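Local coordinates for Emp46p (Saccharomyces cerevisiae, PDB 2A6V), which is a calcium-independent, lectin-like cargo receptor involved in the secretion of glycoproteins, at residues E99-S104 / G110-L115; H170-Q175 / V180-R185; F195-S200 / L213-Y218. All blocks are in the same frame, centred on the assembly; numbering follows the deposited sequence. Where two conformers were deposited one is given.

Contact 1: E99-S104 / G110-L115; sequences ELFGGS and GLMILL
A methyl of Leu114 sits squarely on the benzene ring of Phe101: CD1 of Leu114 lies 3.6 Å from the centroid of the Phe101 ring and only 5° off its normal, a CH-pi contact. The second branch reaches the rim, with Leu114 CD2 3.5 Å from Phe101 CE2, so both methyls of the leucine touch the same ring. The two side chains cross at about a right angle. This is the tight half. Strand 111-115 belongs to one of the two antiparallel sheets of a legume-lectin-type beta sandwich, and the 99-104 loop folds back over the face of that sheet bearing Met112 and Leu114, while Ile113 packs from the other face on Leu160 and Leu162 of strand 158-165. The thioether half is looser. Met112 and Leu100 meet tip to tip, SD of Met112 standing 3.8 Å from CD2 of Leu100; the sulfur is 4.4 Å from Phe101 CD2, oblique to the ring. Extended chi1 and chi2 carry the Met112 sulfur straight out from the strand to Leu100, and the chain turns only at chi3 (69°). No hydrogen bond crosses between the segments, and all four touching residues are buried, whereas Glu99, just before Leu100, is exposed. Met112 also packs on Tyr128, a potassium-binding residue.

Contact 2: H170-Q175 / V180-R185; sequences HLLKLQ and VCFQTR. With EDO (1,2-ethanediol), chain E.
Leu172 and Thr184 exchange both backbone hydrogen bonds: Leu172 N gives to Thr184 O at 2.8 Å, almost straight (177° at the hydrogen), and Thr184 N returns the bond to Leu172 O at 2.9 Å. Leu174 N in turn gives to Phe182 O. Leu174 O takes two donors, a firm bond from Cys181 N at 2.8 Å and a weak one from Phe182 N, because Cys181 and Phe182 both face Leu174 in a classic beta bulge. These strands, 171-176 and 179-184, form an antiparallel hairpin at the edge of one sheet of the beta sandwich; Leu171, Lys173 and Gln175 bond outward to strand 158-165. Val180 O accepts a bond from O2 of an ethanediol, probably a crystallisation additive. On the inner face, the Phe182 ring receives Leu174 CB over one face, 3.7 Å from its centroid, and Leu172 CD2 obliquely; Phe182 CG lies between backbone N and carbonyl carbon (chi1 66°), which turns the ring over its neighbour. On the other face, Lys173 and Gln183 run side by side. Beyond the last bridge, Leu171 CD1 sits over one face of the Arg185 guanidinium, whose NH2 is bonded to Asp168 O. Thr184 OG1 is hydrogen-bonded to Lys186 N, and His170 ND1 to Tyr164 OH. The hairpin is thus zipped by its backbone, largely apolar on the Leu172, Leu174 and Phe182 face, mixed on the Lys173 and Gln183 face, and tied covalently to the facing sheet by the Cys181-Cys147 disulfide.

Contact 3: F195-S200 / L213-Y218; sequences FRIGTS and LKMKLY
Ile197 presents its two methyls to two residues of the facing strand. Its delta methyl goes to Leu217, with Ile197 CD1 3.7 Å from Leu217 CD1; its branch methyl goes to Met215, with Ile197 CG2 3.9 Å from Met215 CE. Both pairs are purely apolar, and in each the side chains cross at about a right angle. The division of labour follows from Ile197's first torsion (chi1 -62°), which sets CG1 beside the backbone N and CG2 beside the carbonyl carbon, parting the two methyls. Met215 bends at chi2 (-81°) and is straight beyond, carrying its terminal methyl to the isoleucine. Backbone hydrogen bonding between the segments is absent: the nearest CA atoms, of Ile197 and Leu217, are 9.8 Å apart, too far for backbone bonding and consistent with two sheets packed face to face. Strands 196-202 and 209-218 lie in opposite sheets of the beta sandwich, and strand 196-202 bonds within its own sheet, Ile197 with Leu56 and Gly198 with Trp88. Leu56 also touches both Ile197 and Met215. A cationic interaction lies elsewhere, where Lys216 makes a cation-pi contact with Trp7. The chemistry implies that dispersion and burial of methyl groups, without directional bonds, join the two sheets here.

Overall arrangement
The three contacts follow one another along the chain, all within the legume-like lectin domain, a sandwich of two antiparallel sheets. Contact 1 packs a loop on strand 111-115 of one sheet; contact 2 is the edge hairpin of the other; contact 3 spans the two, through strand 196-202 in the first and strand 209-218 in the second. Their centres lie about 18 Å (1 and 2), 13 Å (1 and 3) and 17 Å (2 and 3) apart. Ile113 CD1 of contact 1 meets Leu174 CD2 of contact 2 at 3.6 Å across the interior, and Phe101 O probably bonds Ser200 OG of contact 3. Contact 1 thus touches both others, while contacts 2 and 3 stay about 9 Å apart at their nearest atoms.

Contact 1: E99-S104 / G110-L115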
loop_
_atom_site.group_PDB
_atom_site.type_symbol
_atom_site.label_atom_id
_atom_site.label_comp_id
_atom_site.label_asym_id
_atom_site.label_seq_id
_atom_site.Cartn_x
_atom_site.Cartn_y
_atom_site.Cartn_z
ATOM N N GLU A 99 -9.391 11.328 -1.617
ATOM C CA GLU A 99 -8.777 12.412 -2.395
ATOM C C GLU A 99 -7.309 12.156 -2.672
ATOM O O GLU A 99 -6.785 12.599 -3.679
ATOM C CB GLU A 99 -9.015 13.776 -1.703
ATOM C CG GLU A 99 -8.383 15.024 -2.334
ATOM C CD GLU A 99 -8.959 15.415 -3.688
ATOM O OE1 GLU A 99 -9.856 14.727 -4.195
ATOM O OE2 GLU A 99 -8.456 16.416 -4.241
ATOM N N LEU A 100 -6.658 11.397 -1.798
ATOM C CA LEU A 100 -5.252 11.063 -1.948
ATOM C C LEU A 100 -5.081 9.616 -2.447
ATOM O O LEU A 100 -5.328 8.652 -1.723
ATOM C CB LEU A 100 -4.549 11.268 -0.601
ATOM C CG LEU A 100 -3.029 11.228 -0.598
ATOM C CD1 LEU A 100 -2.398 12.218 -1.583
ATOM C CD2 LEU A 100 -2.536 11.488 0.824
ATOM N N PHE A 101 -4.711 9.483 -3.718
ATOM C CA PHE A 101 -4.504 8.186 -4.391
ATOM C C PHE A 101 -5.587 7.153 -4.180
ATOM O O PHE A 101 -5.332 5.977 -4.016
ATOM C CB PHE A 101 -3.061 7.701 -4.143
ATOM C CG PHE A 101 -2.066 8.614 -4.766
ATOM C CD1 PHE A 101 -1.806 8.523 -6.111
ATOM C CD2 PHE A 101 -1.485 9.656 -4.023
ATOM C CE1 PHE A 101 -0.943 9.391 -6.730
ATOM C CE2 PHE A 101 -0.641 10.549 -4.632
ATOM C CZ PHE A 101 -0.357 10.414 -5.999
ATOM N N GLY A 102 -6.831 7.626 -4.191
ATOM C CA GLY A 102 -7.988 6.775 -4.026
ATOM C C GLY A 102 -8.165 6.170 -2.642
ATOM O O GLY A 102 -8.997 5.287 -2.454
ATOM N N GLY A 103 -7.411 6.630 -1.667
ATOM C CA GLY A 103 -7.307 5.917 -0.416
ATOM C C GLY A 103 -7.559 6.663 0.880
ATOM O O GLY A 103 -7.905 6.038 1.883
ATOM N N SER A 104 -7.358 7.969 0.873
ATOM C CA SER A 104 -7.344 8.740 2.113
ATOM C C SER A 104 -7.665 10.205 1.859
ATOM O O SER A 104 -7.486 10.723 0.762
ATOM C CB SER A 104 -5.937 8.641 2.719
ATOM O OG SER A 104 -5.838 9.328 3.963
ATOM N N GLY A 110 -0.478 8.850 9.693
ATOM C CA GLY A 110 0.166 7.601 9.382
ATOM C C GLY A 110 1.196 7.700 8.297
ATOM O O GLY A 110 1.806 8.747 8.089
ATOM N N LEU A 111 1.367 6.583 7.599
ATOM C CA LEU A 111 2.419 6.363 6.629
ATOM C C LEU A 111 1.795 6.007 5.299
ATOM O O LEU A 111 0.888 5.177 5.238
ATOM C CB LEU A 111 3.315 5.227 7.103
ATOM C CG LEU A 111 4.324 4.658 6.116
ATOM C CD1 LEU A 111 5.424 5.684 5.740
ATOM C CD2 LEU A 111 4.948 3.381 6.678
ATOM N N MET A 112 2.245 6.688 4.254
ATOM C CA MET A 112 1.852 6.408 2.886
ATOM C C MET A 112 3.115 6.116 2.090
ATOM O O MET A 112 3.995 6.984 1.978
ATOM C CB MET A 112 1.141 7.618 2.277
ATOM C CG MET A 112 0.657 7.387 0.858
ATOM S SD MET A 112 -0.001 8.801 -0.014
ATOM C CE MET A 112 1.472 9.753 -0.243
ATOM N N ILE A 113 3.183 4.945 1.470
ATOM C CA ILE A 113 4.275 4.549 0.598
ATOM C C ILE A 113 3.706 4.526 -0.806
ATOM O O ILE A 113 2.781 3.755 -1.102
ATOM C CB ILE A 113 4.855 3.175 1.005
ATOM C CG1 ILE A 113 5.378 3.246 2.458
ATOM C CG2 ILE A 113 5.920 2.739 0.023
ATOM C CD1 ILE A 113 5.893 1.925 3.013
ATOM N N LEU A 114 4.237 5.366 -1.682
ATOM C CA LEU A 114 3.597 5.697 -2.914
ATOM C C LEU A 114 4.472 5.327 -4.091
ATOM O O LEU A 114 5.642 5.705 -4.131
ATOM C CB LEU A 114 3.299 7.192 -2.936
ATOM C CG LEU A 114 2.703 7.760 -4.197
ATOM C CD1 LEU A 114 1.335 7.180 -4.523
ATOM C CD2 LEU A 114 2.610 9.272 -4.037
ATOM N N LEU A 115 3.908 4.585 -5.046
ATOM C CA LEU A 115 4.476 4.331 -6.354
ATOM C C LEU A 115 3.798 5.260 -7.331
ATOM O O LEU A 115 2.586 5.162 -7.561
ATOM C CB LEU A 115 4.283 2.887 -6.808
ATOM C CG LEU A 115 5.233 1.884 -6.167
ATOM C CD1 LEU A 115 5.050 1.785 -4.643
ATOM C CD2 LEU A 115 5.122 0.555 -6.803
#

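Contact 2: H170-Q175 / V180-R185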
loop_
_atom_site.group_PDB
_atom_site.type_symbol
_atom_site.label_atom_id
_atom_site.label_comp_id
_atom_site.label_asym_id
_atom_site.label_seq_id
_atom_site.Cartn_x
_atom_site.Cartn_y
_atom_site.Cartn_z
ATOM N N HIS A 170 12.681 0.736 16.589
ATOM C CA HIS A 170 11.731 1.083 15.522
ATOM C C HIS A 170 12.338 1.077 14.127
ATOM O O HIS A 170 11.950 1.877 13.270
ATOM C CB HIS A 170 11.102 2.451 15.828
ATOM C CG HIS A 170 10.353 2.469 17.116
ATOM N ND1 HIS A 170 9.107 1.902 17.254
ATOM C CD2 HIS A 170 10.693 2.937 18.339
ATOM C CE1 HIS A 170 8.701 2.040 18.502
ATOM N NE2 HIS A 170 9.649 2.660 19.182
ATOM N N LEU A 171 13.280 0.179 13.884
ATOM C CA LEU A 171 13.832 0.039 12.549
ATOM C C LEU A 171 12.730 -0.450 11.611
ATOM O O LEU A 171 12.152 -1.501 11.832
ATOM C CB LEU A 171 15.005 -0.928 12.536
ATOM C CG LEU A 171 15.719 -1.088 11.197
ATOM C CD1 LEU A 171 16.299 0.232 10.681
ATOM C CD2 LEU A 171 16.784 -2.143 11.280
ATOM N N LEU A 172 12.465 0.346 10.583
ATOM C CA LEU A 172 11.593 -0.018 9.476
ATOM C C LEU A 172 12.447 -0.113 8.215
ATOM O O LEU A 172 13.182 0.823 7.867
ATOM C CB LEU A 172 10.515 1.034 9.295
ATOM C CG LEU A 172 9.397 0.637 8.326
ATOM C CD1 LEU A 172 8.104 1.263 8.760
ATOM C CD2 LEU A 172 9.749 1.041 6.872
ATOM N N LYS A 173 12.377 -1.256 7.543
ATOM C CA LYS A 173 13.034 -1.468 6.272
ATOM C C LYS A 173 11.984 -1.688 5.194
ATOM O O LYS A 173 11.009 -2.399 5.403
ATOM C CB LYS A 173 13.930 -2.697 6.352
ATOM C CG LYS A 173 14.745 -2.985 5.148
ATOM C CD LYS A 173 15.935 -3.866 5.518
ATOM C CE LYS A 173 15.514 -5.283 5.764
ATOM N NZ LYS A 173 16.723 -6.120 6.014
ATOM N N LEU A 174 12.207 -1.093 4.043
ATOM C CA LEU A 174 11.313 -1.249 2.919
ATOM C C LEU A 174 12.118 -1.786 1.773
ATOM O O LEU A 174 13.030 -1.110 1.281
ATOM C CB LEU A 174 10.696 0.106 2.564
ATOM C CG LEU A 174 9.449 0.137 1.683
ATOM C CD1 LEU A 174 9.734 -0.290 0.307
ATOM C CD2 LEU A 174 8.312 -0.687 2.307
ATOM N N GLN A 175 11.803 -2.998 1.331
ATOM C CA GLN A 175 12.453 -3.605 0.177
ATOM C C GLN A 175 11.482 -3.708 -0.988
ATOM O O GLN A 175 10.292 -3.911 -0.801
ATOM C CB GLN A 175 12.948 -5.014 0.515
ATOM C CG GLN A 175 13.982 -5.097 1.636
ATOM C CD GLN A 175 14.113 -6.514 2.141
ATOM O OE1 GLN A 175 13.304 -6.968 2.943
ATOM N NE2 GLN A 175 15.107 -7.225 1.644
ATOM N N VAL A 180 16.904 -3.210 -1.008
ATOM C CA VAL A 180 16.526 -2.156 -0.082
ATOM C C VAL A 180 16.215 -0.864 -0.843
ATOM O O VAL A 180 16.985 -0.409 -1.684
ATOM C CB VAL A 180 17.575 -1.927 1.035
ATOM C CG1 VAL A 180 17.155 -0.808 1.941
ATOM C CG2 VAL A 180 17.737 -3.204 1.866
ATOM N N CYS A 181 15.040 -0.319 -0.544
ATOM C CA CYS A 181 14.613 0.986 -1.032
ATOM C C CYS A 181 15.008 2.046 0.004
ATOM O O CYS A 181 15.674 3.044 -0.336
ATOM C CB CYS A 181 13.107 0.955 -1.295
ATOM S SG CYS A 181 12.376 2.517 -1.833
ATOM N N PHE A 182 14.634 1.832 1.251
ATOM C CA PHE A 182 15.064 2.680 2.343
ATOM C C PHE A 182 14.978 1.976 3.682
ATOM O O PHE A 182 14.309 0.946 3.816
ATOM C CB PHE A 182 14.269 3.991 2.386
ATOM C CG PHE A 182 12.808 3.811 2.716
ATOM C CD1 PHE A 182 12.378 3.754 4.023
ATOM C CD2 PHE A 182 11.857 3.771 1.700
ATOM C CE1 PHE A 182 11.019 3.598 4.318
ATOM C CE2 PHE A 182 10.519 3.616 1.990
ATOM C CZ PHE A 182 10.107 3.538 3.296
ATOM N N GLN A 183 15.684 2.518 4.669
ATOM C CA GLN A 183 15.534 2.118 6.064
ATOM C C GLN A 183 15.424 3.387 6.892
ATOM O O GLN A 183 15.961 4.435 6.511
ATOM C CB GLN A 183 16.706 1.263 6.571
ATOM C CG GLN A 183 16.980 0.016 5.761
ATOM C CD GLN A 183 17.973 -0.927 6.436
ATOM O OE1 GLN A 183 17.741 -1.388 7.555
ATOM N NE2 GLN A 183 19.071 -1.226 5.741
ATOM N N THR A 184 14.699 3.304 7.988
ATOM C CA THR A 184 14.403 4.483 8.798
ATOM C C THR A 184 14.037 4.068 10.211
ATOM O O THR A 184 13.620 2.933 10.450
ATOM C CB THR A 184 13.231 5.279 8.172
ATOM O OG1 THR A 184 12.953 6.453 8.950
ATOM C CG2 THR A 184 11.923 4.478 8.194
ATOM N N ARG A 185 14.176 5.007 11.141
ATOM C CA ARG A 185 13.683 4.845 12.506
ATOM C C ARG A 185 12.668 5.944 12.861
ATOM O O ARG A 185 12.276 6.083 14.013
ATOM C CB ARG A 185 14.865 4.832 13.473
ATOM C CG ARG A 185 15.579 3.506 13.500
ATOM C CD ARG A 185 16.645 3.387 14.556
ATOM N NE ARG A 185 17.025 1.985 14.775
ATOM C CZ ARG A 185 18.049 1.370 14.206
ATOM N NH1 ARG A 185 18.853 2.002 13.359
ATOM N NH2 ARG A 185 18.287 0.101 14.488
HETATM C C1 EDO E . 15.013 -0.946 -5.001
HETATM O O1 EDO E . 14.379 -0.962 -3.735
HETATM C C2 EDO E . 15.604 0.430 -5.278
HETATM O O2 EDO E . 16.584 0.775 -4.286
#

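Contact 3: F195-S200 / L213-Y218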
loop_
_atom_site.group_PDB
_atom_site.type_symbol
_atom_site.label_atom_id
_atom_site.label_comp_id
_atom_site.label_asym_id
_atom_site.label_seq_id
_atom_site.Cartn_x
_atom_site.Cartn_y
_atom_site.Cartn_z
ATOM N N PHE A 195 -3.310 0.032 14.243
ATOM C CA PHE A 195 -3.333 0.753 12.986
ATOM C C PHE A 195 -4.011 -0.067 11.899
ATOM O O PHE A 195 -4.193 -1.278 12.015
ATOM C CB PHE A 195 -1.922 1.191 12.570
ATOM C CG PHE A 195 -0.945 0.062 12.496
ATOM C CD1 PHE A 195 -0.230 -0.336 13.625
ATOM C CD2 PHE A 195 -0.762 -0.632 11.315
ATOM C CE1 PHE A 195 0.648 -1.398 13.566
ATOM C CE2 PHE A 195 0.124 -1.686 11.254
ATOM C CZ PHE A 195 0.832 -2.071 12.387
ATOM N N ARG A 196 -4.403 0.638 10.852
ATOM C CA ARG A 196 -5.134 0.064 9.746
ATOM C C ARG A 196 -4.176 -0.131 8.594
ATOM O O ARG A 196 -3.280 0.689 8.378
ATOM C CB ARG A 196 -6.272 0.986 9.359
ATOM C CG ARG A 196 -7.393 0.983 10.415
ATOM C CD ARG A 196 -8.624 1.782 10.044
ATOM N NE ARG A 196 -8.313 2.997 9.286
ATOM C CZ ARG A 196 -8.513 3.152 7.965
ATOM N NH1 ARG A 196 -9.038 2.180 7.217
ATOM N NH2 ARG A 196 -8.191 4.298 7.383
ATOM N N ILE A 197 -4.400 -1.203 7.844
ATOM C CA ILE A 197 -3.525 -1.610 6.746
ATOM C C ILE A 197 -4.303 -1.670 5.470
ATOM O O ILE A 197 -5.365 -2.297 5.415
ATOM C CB ILE A 197 -2.934 -3.012 7.059
ATOM C CG1 ILE A 197 -2.090 -2.978 8.335
ATOM C CG2 ILE A 197 -2.175 -3.566 5.878
ATOM C CD1 ILE A 197 -1.917 -4.308 8.946
ATOM N N GLY A 198 -3.803 -1.037 4.410
ATOM C CA GLY A 198 -4.479 -1.124 3.133
ATOM C C GLY A 198 -3.656 -0.644 1.958
ATOM O O GLY A 198 -2.478 -0.284 2.090
ATOM N N THR A 199 -4.287 -0.648 0.801
ATOM C CA THR A 199 -3.709 -0.159 -0.439
ATOM C C THR A 199 -4.803 0.513 -1.250
ATOM O O THR A 199 -5.995 0.175 -1.131
ATOM C CB THR A 199 -3.063 -1.334 -1.224
ATOM O OG1 THR A 199 -2.436 -0.832 -2.399
ATOM C CG2 THR A 199 -4.106 -2.366 -1.695
ATOM N N SER A 200 -4.415 1.458 -2.083
ATOM C CA SER A 200 -5.332 2.110 -2.986
ATOM C C SER A 200 -4.639 2.609 -4.215
ATOM O O SER A 200 -3.423 2.778 -4.217
ATOM C CB SER A 200 -6.027 3.268 -2.288
ATOM O OG SER A 200 -5.088 4.298 -2.004
ATOM N N LEU A 213 -1.825 -8.874 -6.383
ATOM C CA LEU A 213 -1.832 -10.318 -6.604
ATOM C C LEU A 213 -1.794 -11.103 -5.300
ATOM O O LEU A 213 -2.317 -12.223 -5.234
ATOM C CB LEU A 213 -0.636 -10.727 -7.471
ATOM C CG LEU A 213 -0.838 -10.530 -8.971
ATOM C CD1 LEU A 213 -0.967 -9.086 -9.354
ATOM C CD2 LEU A 213 0.308 -11.214 -9.681
ATOM N N LYS A 214 -1.185 -10.541 -4.248
ATOM C CA LYS A 214 -0.982 -11.241 -2.990
ATOM C C LYS A 214 -0.746 -10.213 -1.894
ATOM O O LYS A 214 -0.271 -9.092 -2.141
ATOM C CB LYS A 214 0.190 -12.208 -3.078
ATOM C CG LYS A 214 0.418 -13.108 -1.899
ATOM C CD LYS A 214 1.459 -14.247 -2.228
ATOM C CE LYS A 214 2.481 -13.883 -3.290
ATOM N NZ LYS A 214 3.554 -14.934 -3.419
ATOM N N MET A 215 -1.135 -10.572 -0.688
ATOM C CA MET A 215 -0.751 -9.796 0.492
ATOM C C MET A 215 -0.668 -10.706 1.706
ATOM O O MET A 215 -1.585 -11.479 1.959
ATOM C CB MET A 215 -1.720 -8.636 0.748
ATOM C CG MET A 215 -1.348 -7.753 1.973
ATOM S SD MET A 215 -1.881 -8.474 3.554
ATOM C CE MET A 215 -1.386 -7.243 4.702
ATOM N N LYS A 216 0.446 -10.662 2.414
ATOM C CA LYS A 216 0.661 -11.454 3.616
ATOM C C LYS A 216 1.190 -10.563 4.713
ATOM O O LYS A 216 2.016 -9.681 4.463
ATOM C CB LYS A 216 1.682 -12.558 3.367
ATOM C CG LYS A 216 1.253 -13.628 2.397
ATOM C CD LYS A 216 2.335 -14.702 2.230
ATOM C CE LYS A 216 1.882 -15.831 1.314
ATOM N NZ LYS A 216 3.009 -16.721 0.902
ATOM N N LEU A 217 0.724 -10.777 5.924
ATOM C CA LEU A 217 1.300 -10.161 7.097
ATOM C C LEU A 217 1.844 -11.279 7.968
ATOM O O LEU A 217 1.219 -12.333 8.075
ATOM C CB LEU A 217 0.281 -9.328 7.881
ATOM C CG LEU A 217 0.785 -8.714 9.197
ATOM C CD1 LEU A 217 0.075 -7.423 9.487
ATOM C CD2 LEU A 217 0.662 -9.673 10.426
ATOM N N TYR A 218 3.001 -11.042 8.578
ATOM C CA TYR A 218 3.622 -11.976 9.514
ATOM C C TYR A 218 3.841 -11.270 10.837
ATOM O O TYR A 218 4.256 -10.114 10.887
ATOM C CB TYR A 218 4.982 -12.486 9.000
ATOM C CG TYR A 218 5.007 -13.115 7.631
ATOM C CD1 TYR A 218 5.140 -14.494 7.468
ATOM C CD2 TYR A 218 4.930 -12.330 6.479
ATOM C CE1 TYR A 218 5.167 -15.063 6.198
ATOM C CE2 TYR A 218 4.962 -12.889 5.225
ATOM C CZ TYR A 218 5.079 -14.247 5.084
ATOM O OH TYR A 218 5.103 -14.778 3.811
#